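Local coordinates for uncharacterized protein Y57A10A.28 (Caenorhabditis elegans, PDB 5EIK), which forms a homotrimeric potassium channel of intracellular membranes, binds PIP2 and may carry counter-ion current during calcium release from intracellular stores, at residues L38-V43 against S99-L104; Y103-F106 against V112-R115. All coordinates share one frame; numbering follows the deposited sequence.

Interaction 1: residues L38-V43 against S99-L104; sequences LTCLSV and SIVWYL. With CPL (1-palmitoyl-2-linoleoyl-sn-glycero-3-phosphocholine), chain C.
Cys40 SG reaches across to the backbone side of Trp102, lying 3.6 Å from Trp102 CA and 3.8 Å from Trp102 CB. With chi1 at -73° the sulfur lies anti to its own carbonyl carbon, a torsion that carries it toward helix 92-107. Beyond these closest contacts it lies beside the edge of the Trp102 five-membered ring, near its plane: Cys40 SG is 5.4 Å from the centroid and 86° off the ring normal, an edge-on sulfur-aromatic contact. Val101 adds an apolar flank, its CG1 4.4 Å from Cys40 SG. The 6.1 Å between the CA atoms of Cys40 and Trp102 shows how nearly the backbones meet, with the small thiol filling the interval.

Tyr103 CB is directed away from residues 38-43, and the ring lies against the glycerol region of the bound phospholipid, 1-palmitoyl-2-linoleoyl-sn-glycero-3-phosphocholine. The lipid ester oxygen O2 lies over one face of its ring, offset toward the rim, with Tyr103 CZ 3.5 Å from O2. A serine here would remove that aromatic face and would probably leave the glycerol ester region less firmly placed. Ile100 CD1, 3.9 Å from lipid C21, continues the site along an acyl chain.

Thus transmembrane helices 30-47 and 92-107 touch in the buried interior. Trp102 also packs on Cys62 and Cys66 of helix 59-70, while Leu38 leans on helix 120-148.

Interaction 2: residues Y103-F106 against V112-R115; sequences YLVF and VVFR. With CPL (1-palmitoyl-2-linoleoyl-sn-glycero-3-phosphocholine), chain C.
Val113 points toward helix 92-107 and sets its branch point against the Leu104 carbonyl, with Val113 CB 3.5 Å from Leu104 O. From CB the side chain forks. CG1, anti to the backbone N (chi1 172°), lies 4.1 Å from Leu104 C and reaches on to the next residue, where Val113 CG1 is 4.3 Å from Val105 CG2. The other methyl takes the Leu104 side chain, Val113 CG2 standing 4.0 Å from Leu104 CB. The fork thus straddles two successive residues.

Phe114 CB is 4.0 Å from Val105 O, and a water links the two backbones. It accepts a hydrogen bond from Phe114 N at 3.2 Å and lies 2.9 Å from Val105 O, to which it can donate, although other acceptors compete for its protons. The Phe114 ring forms a cation-pi contact with Arg44 of helix 30-47, and Val113 N is hydrogen-bonded to Ser108 OG.

The contact joins the end of transmembrane helix 92-107 to short helix 112-117, probably on the cytoplasmic side. No direct hydrogen bond crosses it; Val113, Leu104 and Val105 carbons make the apolar part, Val113 CB and Phe114 CB lie against carbonyls, and solvent-mediated hydrogen bonding supplements this packing.

Both contacts use helix 92-107, on overlapping portions that share Tyr103 and Leu104. Interaction 1 is buried in all its touching residues and joins membrane helices distant in sequence; interaction 2, farther from the chain centre and only partly buried, links neighbours in sequence near the probable cytoplasmic side. Their chemistry follows: a sulfur at an indole edge in the first, aliphatic packing beside a water bridge in the second, although the latter buries more area (189 against 105 Å²). They meet directly, Leu41 CD2 lying 3.7 Å from Phe114 CD1 and Cys40 CB 3.9 Å from Val105 CG1, so helix 30-47 packs against both helices of interaction 2.

Interaction 1: residues L38-V43 against S99-L104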
loop_
_atom_site.group_PDB
_atom_site.type_symbol
_atom_site.label_atom_id
_atom_site.label_comp_id
_atom_site.label_asym_id
_atom_site.label_seq_id
_atom_site.Cartn_x
_atom_site.Cartn_y
_atom_site.Cartn_z
ATOM N N LEU A 38 -23.159 6.334 8.958
ATOM C CA LEU A 38 -22.171 7.273 9.465
ATOM C C LEU A 38 -20.933 7.325 8.559
ATOM O O LEU A 38 -20.374 8.399 8.312
ATOM C CB LEU A 38 -21.783 6.907 10.906
ATOM C CG LEU A 38 -22.897 7.165 11.937
ATOM C CD1 LEU A 38 -22.498 6.669 13.329
ATOM C CD2 LEU A 38 -23.184 8.654 11.977
ATOM N N THR A 39 -20.509 6.176 8.043
ATOM C CA THR A 39 -19.356 6.146 7.154
ATOM C C THR A 39 -19.648 6.971 5.887
ATOM O O THR A 39 -18.806 7.759 5.439
ATOM C CB THR A 39 -18.999 4.686 6.744
ATOM O OG1 THR A 39 -18.608 3.943 7.904
ATOM C CG2 THR A 39 -17.868 4.665 5.728
ATOM N N CYS A 40 -20.837 6.801 5.311
ATOM C CA CYS A 40 -21.197 7.541 4.101
ATOM C C CYS A 40 -21.306 9.040 4.349
ATOM O O CYS A 40 -20.911 9.847 3.507
ATOM C CB CYS A 40 -22.513 7.024 3.523
ATOM S SG CYS A 40 -22.379 5.422 2.732
ATOM N N LEU A 41 -21.849 9.407 5.503
ATOM C CA LEU A 41 -21.972 10.805 5.855
ATOM C C LEU A 41 -20.574 11.403 5.918
ATOM O O LEU A 41 -20.354 12.541 5.511
ATOM C CB LEU A 41 -22.665 10.956 7.215
ATOM C CG LEU A 41 -24.110 10.455 7.260
ATOM C CD1 LEU A 41 -24.681 10.623 8.660
ATOM C CD2 LEU A 41 -24.935 11.217 6.238
ATOM N N SER A 42 -19.627 10.625 6.425
ATOM C CA SER A 42 -18.253 11.089 6.543
ATOM C C SER A 42 -17.650 11.315 5.155
ATOM O O SER A 42 -17.046 12.357 4.886
ATOM C CB SER A 42 -17.429 10.072 7.337
ATOM O OG SER A 42 -16.100 10.523 7.511
ATOM N N VAL A 43 -17.820 10.348 4.264
ATOM C CA VAL A 43 -17.285 10.498 2.921
ATOM C C VAL A 43 -17.935 11.702 2.247
ATOM O O VAL A 43 -17.276 12.436 1.515
ATOM C CB VAL A 43 -17.539 9.244 2.061
ATOM C CG1 VAL A 43 -17.161 9.519 0.618
ATOM C CG2 VAL A 43 -16.723 8.073 2.597
ATOM N N SER A 99 -24.238 -0.926 -0.055
ATOM C CA SER A 99 -24.511 -0.201 -1.292
ATOM C C SER A 99 -25.876 0.498 -1.230
ATOM O O SER A 99 -26.044 1.612 -1.746
ATOM C CB SER A 99 -24.478 -1.162 -2.473
ATOM O OG SER A 99 -23.272 -1.894 -2.466
ATOM N N ILE A 100 -26.846 -0.150 -0.594
ATOM C CA ILE A 100 -28.178 0.435 -0.475
ATOM C C ILE A 100 -28.124 1.687 0.394
ATOM O O ILE A 100 -28.693 2.725 0.044
ATOM C CB ILE A 100 -29.171 -0.571 0.105
ATOM C CG1 ILE A 100 -29.453 -1.657 -0.935
ATOM C CG2 ILE A 100 -30.466 0.130 0.503
ATOM C CD1 ILE A 100 -30.292 -2.808 -0.406
ATOM N N VAL A 101 -27.425 1.595 1.518
ATOM C CA VAL A 101 -27.289 2.744 2.400
ATOM C C VAL A 101 -26.609 3.875 1.632
ATOM O O VAL A 101 -27.064 5.019 1.667
ATOM C CB VAL A 101 -26.456 2.403 3.662
ATOM C CG1 VAL A 101 -26.021 3.682 4.370
ATOM C CG2 VAL A 101 -27.282 1.536 4.609
ATOM N N TRP A 102 -25.519 3.550 0.937
ATOM C CA TRP A 102 -24.784 4.541 0.155
ATOM C C TRP A 102 -25.707 5.199 -0.875
ATOM O O TRP A 102 -25.689 6.419 -1.050
ATOM C CB TRP A 102 -23.595 3.895 -0.567
ATOM C CG TRP A 102 -23.109 4.707 -1.730
ATOM C CD1 TRP A 102 -22.329 5.835 -1.682
ATOM C CD2 TRP A 102 -23.458 4.518 -3.104
ATOM N NE1 TRP A 102 -22.178 6.363 -2.945
ATOM C CE2 TRP A 102 -22.858 5.578 -3.838
ATOM C CE3 TRP A 102 -24.221 3.561 -3.790
ATOM C CZ2 TRP A 102 -22.998 5.706 -5.224
ATOM C CZ3 TRP A 102 -24.361 3.687 -5.176
ATOM C CH2 TRP A 102 -23.750 4.753 -5.875
ATOM N N TYR A 103 -26.505 4.389 -1.562
ATOM C CA TYR A 103 -27.434 4.919 -2.552
ATOM C C TYR A 103 -28.425 5.882 -1.906
ATOM O O TYR A 103 -28.701 6.962 -2.441
ATOM C CB TYR A 103 -28.218 3.798 -3.224
ATOM C CG TYR A 103 -29.207 4.328 -4.232
ATOM C CD1 TYR A 103 -28.788 4.754 -5.487
ATOM C CD2 TYR A 103 -30.553 4.470 -3.905
ATOM C CE1 TYR A 103 -29.681 5.312 -6.392
ATOM C CE2 TYR A 103 -31.454 5.027 -4.801
ATOM C CZ TYR A 103 -31.013 5.444 -6.042
ATOM O OH TYR A 103 -31.902 5.981 -6.944
ATOM N N LEU A 104 -28.955 5.483 -0.754
ATOM C CA LEU A 104 -29.911 6.308 -0.040
ATOM C C LEU A 104 -29.291 7.594 0.507
ATOM O O LEU A 104 -29.912 8.652 0.460
ATOM C CB LEU A 104 -30.538 5.515 1.109
ATOM C CG LEU A 104 -31.409 4.315 0.729
ATOM C CD1 LEU A 104 -31.921 3.639 1.984
ATOM C CD2 LEU A 104 -32.581 4.778 -0.118
HETATM C C1 CPL C . -29.548 1.734 -9.106
HETATM C C2 CPL C . -30.352 1.388 -7.781
HETATM C C3 CPL C . -29.421 1.302 -6.533
HETATM C C4 CPL C . -27.247 5.313 -9.297
HETATM C C5 CPL C . -27.023 6.340 -10.419
HETATM C C6 CPL C . -28.198 8.422 -9.279
HETATM C C7 CPL C . -26.087 8.613 -10.682
HETATM C C8 CPL C . -27.850 8.029 -11.154
HETATM C C11 CPL C . -28.353 -0.774 -5.448
HETATM C C12 CPL C . -28.513 -2.315 -5.439
HETATM C C13 CPL C . -29.937 -2.826 -5.826
HETATM C C14 CPL C . -30.632 -3.652 -4.716
HETATM C C15 CPL C . -31.765 -4.594 -5.209
HETATM C C16 CPL C . -31.957 -5.836 -4.279
HETATM C C17 CPL C . -32.292 -5.514 -2.816
HETATM C C18 CPL C . -33.825 -5.691 -2.457
HETATM C C19 CPL C . -34.483 -4.555 -1.560
HETATM C C20 CPL C . -34.725 -4.845 -0.047
HETATM C C21 CPL C . -33.686 -4.262 0.927
HETATM C C22 CPL C . -34.091 -2.873 1.457
HETATM C C23 CPL C . -33.775 -2.576 2.906
HETATM C C24 CPL C . -33.484 -1.080 3.192
HETATM C C25 CPL C . -32.334 -0.908 4.199
HETATM C C26 CPL C . -32.182 0.542 4.598
HETATM C C31 CPL C . -32.906 2.145 -7.418
HETATM C C32 CPL C . -33.333 0.817 -6.783
HETATM C C33 CPL C . -34.691 0.946 -6.004
HETATM C C34 CPL C . -35.736 -0.076 -6.475
HETATM C C35 CPL C . -35.986 -1.238 -5.481
HETATM C C36 CPL C . -36.093 -2.607 -6.196
HETATM C C37 CPL C . -36.980 -3.627 -5.486
HETATM C C38 CPL C . -37.924 -4.351 -6.415
HETATM C C39 CPL C . -39.331 -4.387 -5.776
HETATM C C40 CPL C . -40.491 -4.076 -6.403
HETATM C C41 CPL C . -40.873 -4.538 -7.813
HETATM C C42 CPL C . -41.474 -5.952 -7.710
HETATM C C43 CPL C . -40.941 -7.024 -8.356
HETATM C C44 CPL C . -39.657 -7.701 -7.908
HETATM C C45 CPL C . -38.510 -7.629 -8.919
HETATM N N CPL C . -27.050 7.769 -9.966
HETATM O O2 CPL C . -31.433 2.403 -7.630
HETATM O O3 CPL C . -28.801 -0.019 -6.677
HETATM O O11 CPL C . -27.848 -0.173 -4.440
HETATM O O31 CPL C . -33.770 2.989 -7.750
HETATM O O1P CPL C . -26.460 1.691 -9.850
HETATM O O2P CPL C . -27.821 3.264 -11.268
HETATM O O3P CPL C . -28.553 2.825 -8.825
HETATM O O4P CPL C . -26.391 4.139 -9.359
HETATM P P CPL C . -27.322 2.962 -9.859
#

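Interaction 2: residues Y103-F106 against V112-R115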
loop_
_atom_site.group_PDB
_atom_site.type_symbol
_atom_site.label_atom_id
_atom_site.label_comp_id
_atom_site.label_asym_id
_atom_site.label_seq_id
_atom_site.Cartn_x
_atom_site.Cartn_y
_atom_site.Cartn_z
ATOM N N TYR A 103 -26.505 4.389 -1.562
ATOM C CA TYR A 103 -27.434 4.919 -2.552
ATOM C C TYR A 103 -28.425 5.882 -1.906
ATOM O O TYR A 103 -28.701 6.962 -2.441
ATOM C CB TYR A 103 -28.218 3.798 -3.224
ATOM C CG TYR A 103 -29.207 4.328 -4.232
ATOM C CD1 TYR A 103 -28.788 4.754 -5.487
ATOM C CD2 TYR A 103 -30.553 4.470 -3.905
ATOM C CE1 TYR A 103 -29.681 5.312 -6.392
ATOM C CE2 TYR A 103 -31.454 5.027 -4.801
ATOM C CZ TYR A 103 -31.013 5.444 -6.042
ATOM O OH TYR A 103 -31.902 5.981 -6.944
ATOM N N LEU A 104 -28.955 5.483 -0.754
ATOM C CA LEU A 104 -29.911 6.308 -0.040
ATOM C C LEU A 104 -29.291 7.594 0.507
ATOM O O LEU A 104 -29.912 8.652 0.460
ATOM C CB LEU A 104 -30.538 5.515 1.109
ATOM C CG LEU A 104 -31.409 4.315 0.729
ATOM C CD1 LEU A 104 -31.921 3.639 1.984
ATOM C CD2 LEU A 104 -32.581 4.778 -0.118
ATOM N N VAL A 105 -28.067 7.513 1.021
ATOM C CA VAL A 105 -27.420 8.697 1.571
ATOM C C VAL A 105 -27.110 9.748 0.510
ATOM O O VAL A 105 -27.253 10.946 0.748
ATOM C CB VAL A 105 -26.126 8.315 2.330
ATOM C CG1 VAL A 105 -25.323 9.552 2.656
ATOM C CG2 VAL A 105 -26.480 7.590 3.624
ATOM N N PHE A 106 -26.700 9.308 -0.672
ATOM C CA PHE A 106 -26.379 10.254 -1.729
ATOM C C PHE A 106 -27.516 10.591 -2.684
ATOM O O PHE A 106 -27.549 11.689 -3.230
ATOM C CB PHE A 106 -25.184 9.753 -2.562
ATOM C CG PHE A 106 -23.856 9.933 -1.891
ATOM C CD1 PHE A 106 -23.378 8.992 -0.982
ATOM C CD2 PHE A 106 -23.082 11.055 -2.163
ATOM C CE1 PHE A 106 -22.147 9.164 -0.356
ATOM C CE2 PHE A 106 -21.850 11.239 -1.544
ATOM C CZ PHE A 106 -21.383 10.290 -0.637
ATOM N N VAL A 112 -33.987 13.218 1.910
ATOM C CA VAL A 112 -34.551 12.921 3.228
ATOM C C VAL A 112 -33.677 12.077 4.123
ATOM O O VAL A 112 -33.560 12.344 5.324
ATOM C CB VAL A 112 -35.902 12.201 3.143
ATOM C CG1 VAL A 112 -36.987 13.191 2.796
ATOM C CG2 VAL A 112 -35.820 11.067 2.120
ATOM N N VAL A 113 -33.081 11.039 3.558
ATOM C CA VAL A 113 -32.233 10.170 4.356
ATOM C C VAL A 113 -31.098 10.960 4.981
ATOM O O VAL A 113 -30.857 10.867 6.186
ATOM C CB VAL A 113 -31.665 9.041 3.517
ATOM C CG1 VAL A 113 -30.635 8.263 4.327
ATOM C CG2 VAL A 113 -32.809 8.140 3.062
ATOM N N PHE A 114 -30.418 11.748 4.156
ATOM C CA PHE A 114 -29.311 12.575 4.613
ATOM C C PHE A 114 -29.788 13.501 5.733
ATOM O O PHE A 114 -29.191 13.551 6.809
ATOM C CB PHE A 114 -28.766 13.408 3.446
ATOM C CG PHE A 114 -27.685 14.363 3.841
ATOM C CD1 PHE A 114 -26.396 13.908 4.114
ATOM C CD2 PHE A 114 -27.960 15.719 3.984
ATOM C CE1 PHE A 114 -25.397 14.792 4.529
ATOM C CE2 PHE A 114 -26.970 16.615 4.399
ATOM C CZ PHE A 114 -25.682 16.151 4.672
ATOM N N ARG A 115 -30.869 14.228 5.464
ATOM C CA ARG A 115 -31.445 15.165 6.428
ATOM C C ARG A 115 -31.837 14.499 7.745
ATOM O O ARG A 115 -31.641 15.061 8.828
ATOM C CB ARG A 115 -32.672 15.843 5.819
ATOM C CG ARG A 115 -32.343 16.858 4.744
ATOM C CD ARG A 115 -33.597 17.378 4.067
ATOM N NE ARG A 115 -33.274 18.389 3.067
ATOM C CZ ARG A 115 -34.079 18.739 2.071
ATOM N NH1 ARG A 115 -35.261 18.156 1.941
ATOM N NH2 ARG A 115 -33.699 19.666 1.200
HETATM C C1 CPL C . -29.548 1.734 -9.106
HETATM C C2 CPL C . -30.352 1.388 -7.781
HETATM C C3 CPL C . -29.421 1.302 -6.533
HETATM C C4 CPL C . -27.247 5.313 -9.297
HETATM C C5 CPL C . -27.023 6.340 -10.419
HETATM C C6 CPL C . -28.198 8.422 -9.279
HETATM C C7 CPL C . -26.087 8.613 -10.682
HETATM C C8 CPL C . -27.850 8.029 -11.154
HETATM C C11 CPL C . -28.353 -0.774 -5.448
HETATM C C12 CPL C . -28.513 -2.315 -5.439
HETATM C C13 CPL C . -29.937 -2.826 -5.826
HETATM C C14 CPL C . -30.632 -3.652 -4.716
HETATM C C15 CPL C . -31.765 -4.594 -5.209
HETATM C C16 CPL C . -31.957 -5.836 -4.279
HETATM C C17 CPL C . -32.292 -5.514 -2.816
HETATM C C18 CPL C . -33.825 -5.691 -2.457
HETATM C C19 CPL C . -34.483 -4.555 -1.560
HETATM C C20 CPL C . -34.725 -4.845 -0.047
HETATM C C21 CPL C . -33.686 -4.262 0.927
HETATM C C22 CPL C . -34.091 -2.873 1.457
HETATM C C23 CPL C . -33.775 -2.576 2.906
HETATM C C24 CPL C . -33.484 -1.080 3.192
HETATM C C25 CPL C . -32.334 -0.908 4.199
HETATM C C26 CPL C . -32.182 0.542 4.598
HETATM C C31 CPL C . -32.906 2.145 -7.418
HETATM C C32 CPL C . -33.333 0.817 -6.783
HETATM C C33 CPL C . -34.691 0.946 -6.004
HETATM C C34 CPL C . -35.736 -0.076 -6.475
HETATM C C35 CPL C . -35.986 -1.238 -5.481
HETATM C C36 CPL C . -36.093 -2.607 -6.196
HETATM C C37 CPL C . -36.980 -3.627 -5.486
HETATM C C38 CPL C . -37.924 -4.351 -6.415
HETATM C C39 CPL C . -39.331 -4.387 -5.776
HETATM C C40 CPL C . -40.491 -4.076 -6.403
HETATM C C41 CPL C . -40.873 -4.538 -7.813
HETATM C C42 CPL C . -41.474 -5.952 -7.710
HETATM C C43 CPL C . -40.941 -7.024 -8.356
HETATM C C44 CPL C . -39.657 -7.701 -7.908
HETATM C C45 CPL C . -38.510 -7.629 -8.919
HETATM N N CPL C . -27.050 7.769 -9.966
HETATM O O2 CPL C . -31.433 2.403 -7.630
HETATM O O3 CPL C . -28.801 -0.019 -6.677
HETATM O O11 CPL C . -27.848 -0.173 -4.440
HETATM O O31 CPL C . -33.770 2.989 -7.750
HETATM O O1P CPL C . -26.460 1.691 -9.850
HETATM O O2P CPL C . -27.821 3.264 -11.268
HETATM O O3P CPL C . -28.553 2.825 -8.825
HETATM O O4P CPL C . -26.391 4.139 -9.359
HETATM P P CPL C . -27.322 2.962 -9.859
HETATM O O HOH W 1 -30.042 11.641 1.022
#